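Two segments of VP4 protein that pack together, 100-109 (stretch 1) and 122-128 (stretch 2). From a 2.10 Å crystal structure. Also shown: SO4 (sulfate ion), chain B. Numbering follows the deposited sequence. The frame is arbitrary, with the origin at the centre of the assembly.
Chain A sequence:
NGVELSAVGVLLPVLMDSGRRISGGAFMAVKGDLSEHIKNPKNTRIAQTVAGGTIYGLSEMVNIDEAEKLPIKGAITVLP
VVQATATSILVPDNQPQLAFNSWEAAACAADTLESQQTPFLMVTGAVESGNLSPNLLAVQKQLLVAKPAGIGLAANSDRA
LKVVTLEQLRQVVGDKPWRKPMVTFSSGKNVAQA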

# COMPACT_ATOMS: atom_id res chain seq x y z
N PHE A 100 6.19 8.58 4.65
CA PHE A 100 6.54 8.87 3.25
C PHE A 100 5.37 8.60 2.30
O PHE A 100 4.24 8.47 2.76
N ASN A 101 5.60 8.54 1.00
CA ASN A 101 4.50 8.69 0.08
C ASN A 101 4.46 7.58 -0.97
O ASN A 101 3.68 7.65 -1.93
N SER A 102 5.27 6.55 -0.77
CA SER A 102 5.29 5.43 -1.69
C SER A 102 4.02 4.49 -1.69
O SER A 102 3.94 3.55 -2.48
N TRP A 103 3.04 4.78 -0.83
CA TRP A 103 1.72 4.09 -0.74
C TRP A 103 0.74 4.71 -1.77
O TRP A 103 -0.34 4.17 -2.02
N GLU A 104 1.12 5.83 -2.38
CA GLU A 104 0.14 6.57 -3.22
C GLU A 104 -0.27 5.86 -4.49
O GLU A 104 -1.42 5.98 -4.90
N ALA A 105 0.67 5.21 -5.20
CA ALA A 105 0.28 4.45 -6.39
C ALA A 105 -0.74 3.34 -6.03
O ALA A 105 -1.72 3.19 -6.74
N ALA A 106 -0.53 2.61 -4.93
CA ALA A 106 -1.49 1.59 -4.50
C ALA A 106 -2.90 2.20 -4.16
O ALA A 106 -3.95 1.65 -4.53
N ALA A 107 -2.89 3.31 -3.44
CA ALA A 107 -4.13 4.00 -3.03
C ALA A 107 -4.88 4.50 -4.27
O ALA A 107 -6.12 4.42 -4.33
N CYS A 108 -4.16 5.04 -5.26
CA CYS A 108 -4.84 5.43 -6.53
C CYS A 108 -5.40 4.21 -7.27
O CYS A 108 -6.49 4.27 -7.87
N ALA A 109 -4.60 3.15 -7.34
CA ALA A 109 -5.05 1.93 -8.00
C ALA A 109 -6.23 1.29 -7.23
O ALA A 109 -7.17 0.83 -7.87
N MSE A 122 1.80 -6.41 -5.96
CA MSE A 122 2.02 -5.32 -5.01
C MSE A 122 2.39 -4.11 -5.83
O MSE A 122 2.93 -4.24 -6.96
N VAL A 123 2.14 -2.93 -5.29
CA VAL A 123 2.44 -1.74 -6.07
C VAL A 123 3.21 -0.71 -5.23
O VAL A 123 2.87 -0.50 -4.09
N THR A 124 4.25 -0.09 -5.76
CA THR A 124 4.95 0.96 -4.98
C THR A 124 5.17 2.19 -5.85
O THR A 124 5.50 2.07 -7.05
N GLY A 125 5.09 3.37 -5.23
CA GLY A 125 5.53 4.60 -5.85
C GLY A 125 4.69 5.79 -5.41
O GLY A 125 3.55 5.63 -4.98
N ALA A 126 5.27 6.98 -5.52
CA ALA A 126 4.62 8.22 -5.20
C ALA A 126 3.94 8.68 -6.49
O ALA A 126 4.32 8.24 -7.57
N VAL A 127 2.94 9.53 -6.38
CA VAL A 127 2.18 9.97 -7.57
C VAL A 127 2.24 11.46 -7.64
O VAL A 127 2.06 12.14 -6.63
N GLU A 128 2.52 11.97 -8.83
CA GLU A 128 2.56 13.45 -9.08
C GLU A 128 1.98 13.71 -10.46
O GLU A 128 2.47 13.11 -11.45

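The apolar contact is built from small residues on the helix and branched ones on the strands. Ala105, Val123 and Val127 all point their CA-to-CB bonds toward the opposing stretch. Both valines are t rotamers; CG1 of Val123 lies 3.6 Å from Ala105 CB, and CG2 of Val127 lies 4.1 Å from the same methyl. Ala105 N also donates to Gly125 O (2.9 Å), so the backbones meet directly beside this methyl. Farther along the helix, Cys108, an m rotamer, sets SG 4.1 Å from Val127 CG2, while Ala106 CB meets Val123 CB at 4.4 Å.

Glu104 supplies the polar side-chain link. With chi1 m and chi2 t, its extended chain carries OE1 to Val127 N (2.8 Å), capturing a strand amide, while OE2 accepts from Asn101 ND2 (2.6 Å). The amide of Asn101 (chi1 m) thus steadies the carboxylate.

Gly125 N donates to Ser102 O (3.0 Å); glycine suits this position because its backbone angles would jam a CB against the preceding carbonyl. Water 1 donates to Ser102 O (2.7 Å) and Val123 O (2.9 Å) and accepts from Ala106 N (2.8 Å). Water 2 lies 3.0 Å from Ser102 OG (p) and 2.6 Å from Thr124 OG1 (t). A sulfate, probably from the crystallisation liquor, places O1 3.2 Å from Thr124 OG1.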

# COMPACT_ATOMS: atom_id res chain seq x y z
CB PHE A 100 7.82 8.14 2.86
CG PHE A 100 8.88 8.12 3.99
CD1 PHE A 100 8.91 9.11 4.98
CD2 PHE A 100 9.82 7.12 4.04
CE1 PHE A 100 9.90 9.08 6.04
CE2 PHE A 100 10.80 7.07 5.05
CZ PHE A 100 10.84 8.05 6.07
CB ASN A 101 4.56 10.10 -0.57
CG ASN A 101 4.00 11.18 0.35
OD1 ASN A 101 4.66 11.55 1.31
ND2 ASN A 101 2.74 11.67 0.09
CB SER A 102 6.54 4.63 -1.41
OG SER A 102 6.31 3.90 -0.17
CB TRP A 103 1.11 4.26 0.67
CG TRP A 103 1.07 5.72 1.10
CD1 TRP A 103 2.02 6.40 1.83
CD2 TRP A 103 0.04 6.65 0.81
NE1 TRP A 103 1.63 7.69 2.00
CE2 TRP A 103 0.43 7.88 1.36
CE3 TRP A 103 -1.20 6.56 0.11
CZ2 TRP A 103 -0.39 9.06 1.26
CZ3 TRP A 103 -2.01 7.74 -0.00
CH2 TRP A 103 -1.57 8.98 0.53
CB GLU A 104 0.69 7.96 -3.61
CG GLU A 104 0.94 8.84 -2.38
CD GLU A 104 1.45 10.25 -2.77
OE1 GLU A 104 2.14 10.37 -3.83
OE2 GLU A 104 1.17 11.23 -1.99
CB ALA A 105 1.50 3.87 -7.12
CB ALA A 106 -0.94 0.82 -3.25
CB ALA A 107 -3.80 5.16 -2.13
CB CYS A 108 -3.87 6.16 -7.47
SG CYS A 108 -3.43 7.79 -6.81
CB ALA A 109 -3.91 0.94 -8.22
CB MSE A 122 3.18 -5.67 -4.07
CG MSE A 122 2.87 -6.92 -3.22
SE MSE A 122 4.35 -7.09 -1.90
CE MSE A 122 3.49 -5.95 -0.58
CB VAL A 123 1.09 -1.15 -6.60
CG1 VAL A 123 1.30 0.24 -7.22
CG2 VAL A 123 0.41 -2.16 -7.63
CB THR A 124 6.36 0.43 -4.37
OG1 THR A 124 6.91 1.38 -3.42
CG2 THR A 124 7.40 0.25 -5.44
CB ALA A 126 5.65 9.25 -4.73
CB VAL A 127 0.69 9.46 -7.59
CG1 VAL A 127 -0.14 10.01 -8.82
CG2 VAL A 127 0.65 7.90 -7.52
CB GLU A 128 3.99 13.99 -8.99
CG GLU A 128 4.98 13.22 -9.90
CD GLU A 128 5.02 13.77 -11.37
OE1 GLU A 128 4.86 15.02 -11.58
OE2 GLU A 128 5.22 12.96 -12.33
S SO4 B . 9.71 3.58 -3.96
O1 SO4 B . 8.50 3.78 -4.71
O2 SO4 B . 10.24 2.26 -4.32
O3 SO4 B . 10.64 4.62 -4.37
O4 SO4 B . 9.61 3.69 -2.53
O HOH W 1 1.87 2.16 -3.59
O HOH W 2 5.82 1.06 -1.07